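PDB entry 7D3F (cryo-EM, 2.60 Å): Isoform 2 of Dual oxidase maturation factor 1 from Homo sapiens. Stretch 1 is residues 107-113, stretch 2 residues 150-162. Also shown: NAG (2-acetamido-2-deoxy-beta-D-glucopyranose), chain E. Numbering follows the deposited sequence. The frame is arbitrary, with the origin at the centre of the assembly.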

# COMPACT_ATOMS: atom_id res chain seq x y z
N GLY B 107 -0.51 10.57 -19.18
CA GLY B 107 -1.43 10.08 -20.19
C GLY B 107 -1.96 11.22 -21.03
O GLY B 107 -1.48 12.36 -20.94
N VAL B 108 -2.96 10.90 -21.84
CA VAL B 108 -3.57 11.85 -22.76
C VAL B 108 -5.08 11.84 -22.54
O VAL B 108 -5.69 10.77 -22.43
N ASN B 109 -5.68 13.03 -22.47
CA ASN B 109 -7.12 13.20 -22.37
C ASN B 109 -7.64 13.70 -23.71
O ASN B 109 -7.21 14.75 -24.20
N ILE B 110 -8.56 12.94 -24.30
CA ILE B 110 -9.17 13.28 -25.58
C ILE B 110 -10.58 13.77 -25.31
O ILE B 110 -11.39 13.05 -24.71
N THR B 111 -10.87 15.00 -25.73
CA THR B 111 -12.17 15.62 -25.52
C THR B 111 -12.90 15.75 -26.85
O THR B 111 -12.31 16.16 -27.85
N LEU B 112 -14.18 15.40 -26.84
CA LEU B 112 -15.05 15.51 -28.01
C LEU B 112 -16.33 16.18 -27.54
O LEU B 112 -17.18 15.52 -26.93
N THR B 113 -16.46 17.48 -27.78
CA THR B 113 -17.61 18.25 -27.32
C THR B 113 -18.44 18.67 -28.52
O THR B 113 -17.98 19.45 -29.36
N LEU B 150 -16.11 3.57 -28.34
CA LEU B 150 -15.97 5.01 -28.25
C LEU B 150 -16.13 5.65 -29.63
O LEU B 150 -15.92 5.00 -30.65
N PRO B 151 -16.53 6.92 -29.68
CA PRO B 151 -16.74 7.58 -30.97
C PRO B 151 -15.46 7.63 -31.80
O PRO B 151 -14.35 7.53 -31.28
N ASP B 152 -15.65 7.78 -33.11
CA ASP B 152 -14.54 7.66 -34.05
C ASP B 152 -13.41 8.66 -33.79
O ASP B 152 -12.24 8.25 -33.84
N PRO B 153 -13.67 9.96 -33.57
CA PRO B 153 -12.53 10.86 -33.28
C PRO B 153 -11.73 10.46 -32.06
O PRO B 153 -10.49 10.55 -32.07
N VAL B 154 -12.40 10.00 -31.00
CA VAL B 154 -11.69 9.59 -29.79
C VAL B 154 -10.81 8.38 -30.07
O VAL B 154 -9.65 8.33 -29.66
N LEU B 155 -11.36 7.39 -30.78
CA LEU B 155 -10.58 6.21 -31.13
C LEU B 155 -9.40 6.56 -32.02
O LEU B 155 -8.31 6.01 -31.88
N TYR B 156 -9.61 7.49 -32.97
CA TYR B 156 -8.53 7.91 -33.86
C TYR B 156 -7.40 8.57 -33.08
O TYR B 156 -6.22 8.21 -33.25
N LEU B 157 -7.74 9.52 -32.21
CA LEU B 157 -6.70 10.20 -31.44
C LEU B 157 -6.03 9.26 -30.44
O LEU B 157 -4.85 9.44 -30.13
N ALA B 158 -6.76 8.26 -29.93
CA ALA B 158 -6.15 7.30 -29.03
C ALA B 158 -5.20 6.37 -29.77
O ALA B 158 -4.11 6.05 -29.27
N GLU B 159 -5.59 5.92 -30.97
CA GLU B 159 -4.72 5.07 -31.78
C GLU B 159 -3.49 5.83 -32.25
O GLU B 159 -2.45 5.22 -32.51
N LYS B 160 -3.60 7.16 -32.38
CA LYS B 160 -2.43 7.96 -32.72
C LYS B 160 -1.34 7.84 -31.66
O LYS B 160 -0.15 8.00 -31.98
N PHE B 161 -1.70 7.58 -30.41
CA PHE B 161 -0.74 7.48 -29.32
C PHE B 161 -0.44 6.05 -28.91
O PHE B 161 0.18 5.83 -27.86
N THR B 162 -0.88 5.06 -29.69
CA THR B 162 -0.56 3.68 -29.37
C THR B 162 0.93 3.42 -29.56
O THR B 162 1.58 4.07 -30.38

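The strand 107-113 lies against the helix 152-160 with the two chain directions close to antiparallel, at 158°. The axes approach to 8.5 Å. Alternation along the strand sends Val108, Ile110 and Leu112 toward stretch 2, and no hydrogen bond links the two stretches. The contact is apolar packing.

Leu150 makes no contact with the strand. Pro151, at the N-cap position, points toward it, and its CG lies 3.7 Å from Leu112 CD2. Leu112 has chi1 t and chi2 p. Asp152 points away from the strand. Pro153 points toward it and meets the same leucine, with CG 4.1 Å from Leu112 CD1. Pro153 CG is also 4.3 Å from Leu112 CD2, so both prolines pack on that methyl.

Val154, chi1 t, points sideways but still reaches two strand residues. Its CG2 is 4.0 Å from Leu112 CB and 4.2 Å from Ile110 CG2. Leu155 points away, and Tyr156 points sideways without contact.

Leu157, chi1 m and chi2 t, points toward the strand. Its CB is 3.6 Å from Ile110 CD1. Ala158 points sideways, and its small CB is 3.8 Å from Ile110 CD1. Ile110, chi1 m and chi2 t, is the most covered residue of the contact. Its CD1 also comes close to the helix backbone, 3.3 Å from Ala158 N and 3.5 Å from Val154 O. Those two backbone atoms are already hydrogen-bonded to each other.

Glu159 points away. Lys160 does not reach the strand. Phe161, chi1 m, points toward it, and Val108 CG2 lies over one ring face, 4.4 Å from Phe161 CE2. Val108 has chi1 p. Thr162 turns back on its own stretch: its OG1 donates to Glu159 O at 2.5 Å.

Asn109 does not contact stretch 2. It carries the glycan, with ND2 bonded covalently to NAG C1 at 1.4 Å.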

# COMPACT_ATOMS: atom_id res chain seq x y z
CB VAL B 108 -3.22 11.54 -24.23
CG1 VAL B 108 -3.57 10.09 -24.58
CG2 VAL B 108 -3.92 12.51 -25.16
CB ASN B 109 -7.48 14.17 -21.25
CG ASN B 109 -7.68 13.47 -19.91
OD1 ASN B 109 -6.73 12.95 -19.32
ND2 ASN B 109 -8.91 13.47 -19.42
CB ILE B 110 -9.18 12.07 -26.53
CG1 ILE B 110 -7.77 11.51 -26.68
CG2 ILE B 110 -9.76 12.46 -27.88
CD1 ILE B 110 -7.72 10.16 -27.35
CB THR B 111 -12.03 16.99 -24.86
OG1 THR B 111 -11.31 17.87 -25.73
CG2 THR B 111 -11.28 16.88 -23.54
CB LEU B 112 -15.32 14.15 -28.65
CG LEU B 112 -16.30 14.12 -29.82
CD1 LEU B 112 -15.72 14.82 -31.04
CD2 LEU B 112 -16.68 12.68 -30.15
CB THR B 113 -17.15 19.48 -26.52
OG1 THR B 113 -16.36 19.06 -25.40
CG2 THR B 113 -18.36 20.26 -26.02
CB LEU B 150 -14.62 5.38 -27.65
CG LEU B 150 -14.49 5.13 -26.14
CD1 LEU B 150 -13.16 5.66 -25.62
CD2 LEU B 150 -15.65 5.77 -25.41
CB PRO B 151 -17.21 8.99 -30.58
CG PRO B 151 -16.80 9.16 -29.15
CD PRO B 151 -16.89 7.80 -28.55
CB ASP B 152 -15.06 7.77 -35.49
CG ASP B 152 -16.10 6.72 -35.81
OD1 ASP B 152 -17.23 7.09 -36.17
OD2 ASP B 152 -15.78 5.51 -35.70
CB PRO B 153 -13.21 12.22 -33.09
CG PRO B 153 -14.49 12.12 -33.84
CD PRO B 153 -14.94 10.70 -33.65
CB VAL B 154 -12.69 9.31 -28.65
CG1 VAL B 154 -11.96 8.80 -27.42
CG2 VAL B 154 -13.49 10.57 -28.33
CB LEU B 155 -11.47 5.17 -31.80
CG LEU B 155 -12.55 4.52 -30.94
CD1 LEU B 155 -13.32 3.49 -31.73
CD2 LEU B 155 -11.93 3.89 -29.70
CB TYR B 156 -9.10 8.85 -34.92
CG TYR B 156 -8.08 9.65 -35.69
CD1 TYR B 156 -7.83 10.98 -35.37
CD2 TYR B 156 -7.37 9.09 -36.74
CE1 TYR B 156 -6.90 11.72 -36.07
CE2 TYR B 156 -6.44 9.82 -37.45
CZ TYR B 156 -6.21 11.14 -37.11
OH TYR B 156 -5.28 11.88 -37.81
CB LEU B 157 -7.28 11.42 -30.73
CG LEU B 157 -7.49 12.65 -31.62
CD1 LEU B 157 -7.98 13.83 -30.80
CD2 LEU B 157 -6.21 13.00 -32.35
CB ALA B 158 -7.23 6.49 -28.31
CB GLU B 159 -5.51 4.51 -32.97
CG GLU B 159 -4.89 3.28 -33.62
CD GLU B 159 -4.06 3.62 -34.84
OE1 GLU B 159 -2.83 3.45 -34.79
OE2 GLU B 159 -4.65 4.05 -35.86
CB LYS B 160 -2.83 9.42 -32.91
CG LYS B 160 -3.41 9.72 -34.28
CD LYS B 160 -2.34 9.66 -35.35
CE LYS B 160 -2.88 10.07 -36.70
NZ LYS B 160 -1.80 10.23 -37.72
CB PHE B 161 -1.24 8.27 -28.10
CG PHE B 161 -1.10 9.76 -28.24
CD1 PHE B 161 0.01 10.41 -27.74
CD2 PHE B 161 -2.08 10.50 -28.88
CE1 PHE B 161 0.15 11.78 -27.87
CE2 PHE B 161 -1.95 11.87 -29.01
CZ PHE B 161 -0.83 12.51 -28.50
CB THR B 162 -1.37 2.72 -30.24
OG1 THR B 162 -1.31 3.14 -31.61
CG2 THR B 162 -2.83 2.69 -29.78
C1 NAG E . -9.24 12.84 -18.17
C2 NAG E . -9.75 13.86 -17.14
C3 NAG E . -10.16 13.15 -15.85
C4 NAG E . -11.15 12.02 -16.14
C5 NAG E . -10.56 11.09 -17.19
C6 NAG E . -11.51 9.99 -17.62
C7 NAG E . -8.94 16.17 -17.04
C8 NAG E . -7.78 17.07 -16.71
N2 NAG E . -8.73 14.86 -16.87
O3 NAG E . -10.75 14.10 -14.97
O4 NAG E . -11.40 11.30 -14.94
O5 NAG E . -10.23 11.83 -18.37
O6 NAG E . -12.68 10.53 -18.23
O7 NAG E . -10.01 16.62 -17.44